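Long-range contact in Atg1 tMIT (Kluyveromyces marxianus, PDB 4P1N), which belongs to a serine/threonine protein kinase that is essential in autophagy and required for the formation of autophagosomes: residues Leu116-Met120 with Trp145-Phe150. Numbering follows the deposited sequence.
Sequences LASSM and WIRDRF
Within the first MIT domain, a helical bundle, Leu116 of helix 95-129 packs as a knob into a hole on helix 137-170 lined by Trp145, Ile146, Arg149 and Phe150. The two helices run roughly antiparallel here. Their local axes pass 9.8 Å apart at closest, with 143° between their N-to-C directions. The contact is buried and mainly apolar.

Leu116 does its touching with both methyl branches. Leu116 CD1 rests against the backbone of the opposite helix, 3.6 Å from Phe150 N. Both methyls touch Arg149 CB, CD1 the more closely; CD2 also meets Ile146 CG2 and, more loosely and at a slant, the Trp145 ring. The CB of Leu116 lies in the plane of the Phe150 ring, at its edge, 4.0 Å from CD2 of Phe150. Ala117 CB meets the same ring edge one atom further on, at CE2. Phe150 reaches the pair with its CG anti to the backbone N (chi1 -173°).

Ile146 fills the next layer with its two branches spread over different partners. Ile146 CG2 lies against the Leu116 carbonyl oxygen and is 3.4 Å from Met120 SD. Turns at chi2 (-59°) and chi3 fold the Met120 chain, which runs alongside Ile146 in the reverse sense. Helix 10-33 packs on the same cluster: Ala21 touches Leu116, Leu17 touches Ser119, and Val14 and Ser18 touch Ile146.

Arg149 adds its CB to the hole, while the rest of its chain leads away. Its CG lies over one face of the Trp145 ring. Its guanidinium forms salt bridges with Glu152 and with Asp148 of the second subunit, and Trp145 NE1 hydrogen-bonds to Gln144 OE1 of that subunit. Back in the interface, the other Ile146 branch ends at Ser119, with Ile146 CD1 3.3 Å from the hydroxyl OG of Ser119.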
ATOM      1  N   LEU B 116      -8.626  -2.353  -7.295  1.00 30.83           N
ATOM      2  CA  LEU B 116      -8.174  -1.145  -6.650  1.00 29.38           C
ATOM      3  C   LEU B 116      -9.269  -0.053  -6.747  1.00 33.12           C
ATOM      4  O   LEU B 116      -9.557   0.626  -5.757  1.00 34.82           O
ATOM      5  CB  LEU B 116      -6.819  -0.662  -7.281  1.00 27.67           C
ATOM      6  CG  LEU B 116      -5.638  -1.653  -7.056  1.00 26.57           C
ATOM      7  CD1 LEU B 116      -4.489  -1.359  -8.003  1.00 26.51           C
ATOM      8  CD2 LEU B 116      -5.150  -1.652  -5.610  1.00 26.42           C
ATOM      9  N   ALA B 117      -9.829   0.146  -7.936  1.00 32.58           N
ATOM     10  CA  ALA B 117     -10.899   1.144  -8.159  1.00 35.16           C
ATOM     11  C   ALA B 117     -12.101   0.903  -7.262  1.00 37.70           C
ATOM     12  O   ALA B 117     -12.716   1.838  -6.684  1.00 40.64           O
ATOM     13  CB  ALA B 117     -11.358   1.103  -9.609  1.00 34.85           C
ATOM     14  N   SER B 118     -12.454  -0.359  -7.154  1.00 37.29           N
ATOM     15  CA  SER B 118     -13.585  -0.761  -6.334  1.00 40.70           C
ATOM     16  C   SER B 118     -13.357  -0.371  -4.865  1.00 42.27           C
ATOM     17  O   SER B 118     -14.265   0.057  -4.172  1.00 40.57           O
ATOM     18  CB  SER B 118     -13.763  -2.266  -6.464  1.00 41.30           C
ATOM     19  OG  SER B 118     -14.833  -2.671  -5.645  1.00 48.17           O
ATOM     20  N   SER B 119     -12.127  -0.576  -4.400  1.00 39.84           N
ATOM     21  CA  SER B 119     -11.652  -0.104  -3.099  1.00 42.69           C
ATOM     22  C   SER B 119     -11.824   1.393  -2.856  1.00 41.34           C
ATOM     23  O   SER B 119     -12.332   1.831  -1.806  1.00 41.72           O
ATOM     24  CB  SER B 119     -10.137  -0.470  -2.961  1.00 45.33           C
ATOM     25  OG  SER B 119      -9.980  -1.049  -1.709  1.00 56.16           O
ATOM     26  N   MET B 120     -11.383   2.196  -3.810  1.00 41.20           N
ATOM     27  CA  MET B 120     -11.481   3.641  -3.665  1.00 46.23           C
ATOM     28  C   MET B 120     -12.952   4.109  -3.627  1.00 49.80           C
ATOM     29  O   MET B 120     -13.329   4.991  -2.843  1.00 46.85           O
ATOM     30  CB  MET B 120     -10.776   4.346  -4.815  1.00 48.73           C
ATOM     31  CG  MET B 120      -9.296   4.069  -4.915  1.00 51.71           C
ATOM     32  SD  MET B 120      -8.457   4.562  -3.410  1.00 54.42           S
ATOM     33  CE  MET B 120      -8.244   6.286  -3.796  1.00 62.26           C
ATOM     34  N   TRP B 145      -1.582   3.146  -0.044  1.00 30.33           N
ATOM     35  CA  TRP B 145      -1.120   1.977  -0.791  1.00 28.98           C
ATOM     36  C   TRP B 145      -1.925   1.690  -2.044  1.00 29.51           C
ATOM     37  O   TRP B 145      -1.357   1.476  -3.113  1.00 29.97           O
ATOM     38  CB  TRP B 145      -1.073   0.750   0.113  1.00 27.92           C
ATOM     39  CG  TRP B 145      -0.513  -0.463  -0.548  1.00 26.79           C
ATOM     40  CD1 TRP B 145       0.825  -0.817  -0.724  1.00 26.66           C
ATOM     41  CD2 TRP B 145      -1.285  -1.489  -1.195  1.00 25.99           C
ATOM     42  NE1 TRP B 145       0.887  -2.033  -1.411  1.00 25.17           N
ATOM     43  CE2 TRP B 145      -0.394  -2.454  -1.696  1.00 24.68           C
ATOM     44  CE3 TRP B 145      -2.643  -1.708  -1.335  1.00 27.70           C
ATOM     45  CZ2 TRP B 145      -0.840  -3.601  -2.376  1.00 25.40           C
ATOM     46  CZ3 TRP B 145      -3.084  -2.877  -1.977  1.00 27.25           C
ATOM     47  CH2 TRP B 145      -2.189  -3.789  -2.489  1.00 26.10           C
ATOM     48  N   ILE B 146      -3.255   1.659  -1.912  1.00 30.21           N
ATOM     49  CA  ILE B 146      -4.167   1.409  -3.025  1.00 28.05           C
ATOM     50  C   ILE B 146      -3.924   2.426  -4.103  1.00 29.65           C
ATOM     51  O   ILE B 146      -3.788   2.087  -5.265  1.00 29.58           O
ATOM     52  CB  ILE B 146      -5.660   1.489  -2.538  1.00 30.03           C
ATOM     53  CG1 ILE B 146      -6.021   0.256  -1.745  1.00 30.50           C
ATOM     54  CG2 ILE B 146      -6.624   1.670  -3.702  1.00 30.70           C
ATOM     55  CD1 ILE B 146      -7.204   0.422  -0.808  1.00 34.25           C
ATOM     56  N   ARG B 147      -3.827   3.690  -3.715  1.00 32.61           N
ATOM     57  CA  ARG B 147      -3.566   4.750  -4.673  1.00 34.97           C
ATOM     58  C   ARG B 147      -2.224   4.587  -5.415  1.00 34.03           C
ATOM     59  O   ARG B 147      -2.194   4.736  -6.641  1.00 33.29           O
ATOM     60  CB  ARG B 147      -3.632   6.104  -4.010  1.00 37.57           C
ATOM     61  CG  ARG B 147      -3.308   7.243  -4.950  1.00 43.58           C
ATOM     62  CD  ARG B 147      -1.975   7.904  -4.615  1.00 50.43           C
ATOM     63  NE  ARG B 147      -2.135   8.812  -3.488  1.00 53.43           N
ATOM     64  CZ  ARG B 147      -1.435   8.815  -2.341  1.00 53.97           C
ATOM     65  NH1 ARG B 147      -0.433   7.945  -2.079  1.00 51.24           N
ATOM     66  NH2 ARG B 147      -1.778   9.723  -1.421  1.00 52.71           N
ATOM     67  N   ASP B 148      -1.163   4.281  -4.670  1.00 32.10           N
ATOM     68  CA  ASP B 148       0.186   4.001  -5.232  1.00 33.62           C
ATOM     69  C   ASP B 148       0.074   2.814  -6.223  1.00 30.69           C
ATOM     70  O   ASP B 148       0.626   2.837  -7.308  1.00 30.25           O
ATOM     71  CB  ASP B 148       1.229   3.562  -4.146  1.00 34.64           C
ATOM     72  CG  ASP B 148       1.508   4.591  -3.023  1.00 41.14           C
ATOM     73  OD1 ASP B 148       1.538   5.785  -3.325  1.00 41.03           O
ATOM     74  OD2 ASP B 148       1.792   4.158  -1.795  1.00 46.85           O
ATOM     75  N   ARG B 149      -0.587   1.738  -5.826  1.00 28.22           N
ATOM     76  CA  ARG B 149      -0.718   0.584  -6.744  1.00 27.60           C
ATOM     77  C   ARG B 149      -1.530   0.894  -7.979  1.00 29.23           C
ATOM     78  O   ARG B 149      -1.187   0.457  -9.088  1.00 28.17           O
ATOM     79  CB  ARG B 149      -1.324  -0.633  -6.039  1.00 27.23           C
ATOM     80  CG  ARG B 149      -0.436  -1.171  -4.939  1.00 27.60           C
ATOM     81  CD  ARG B 149       0.877  -1.849  -5.433  1.00 27.05           C
ATOM     82  NE  ARG B 149       1.910  -0.884  -5.755  1.00 28.04           N
ATOM     83  CZ  ARG B 149       2.472  -0.045  -4.887  1.00 28.48           C
ATOM     84  NH1 ARG B 149       2.156  -0.060  -3.608  1.00 28.76           N
ATOM     85  NH2 ARG B 149       3.333   0.837  -5.291  1.00 29.05           N
ATOM     86  N   PHE B 150      -2.573   1.701  -7.813  1.00 30.95           N
ATOM     87  CA  PHE B 150      -3.414   2.118  -8.931  1.00 29.84           C
ATOM     88  C   PHE B 150      -2.567   2.857  -9.966  1.00 32.29           C
ATOM     89  O   PHE B 150      -2.613   2.510 -11.129  1.00 32.75           O
ATOM     90  CB  PHE B 150      -4.562   2.976  -8.414  1.00 31.67           C
ATOM     91  CG  PHE B 150      -5.580   3.316  -9.434  1.00 33.52           C
ATOM     92  CD1 PHE B 150      -5.377   4.356 -10.294  1.00 37.00           C
ATOM     93  CD2 PHE B 150      -6.729   2.583  -9.532  1.00 34.83           C
ATOM     94  CE1 PHE B 150      -6.308   4.670 -11.264  1.00 39.52           C
ATOM     95  CE2 PHE B 150      -7.696   2.896 -10.497  1.00 39.94           C
ATOM     96  CZ  PHE B 150      -7.480   3.943 -11.357  1.00 39.36           C
TER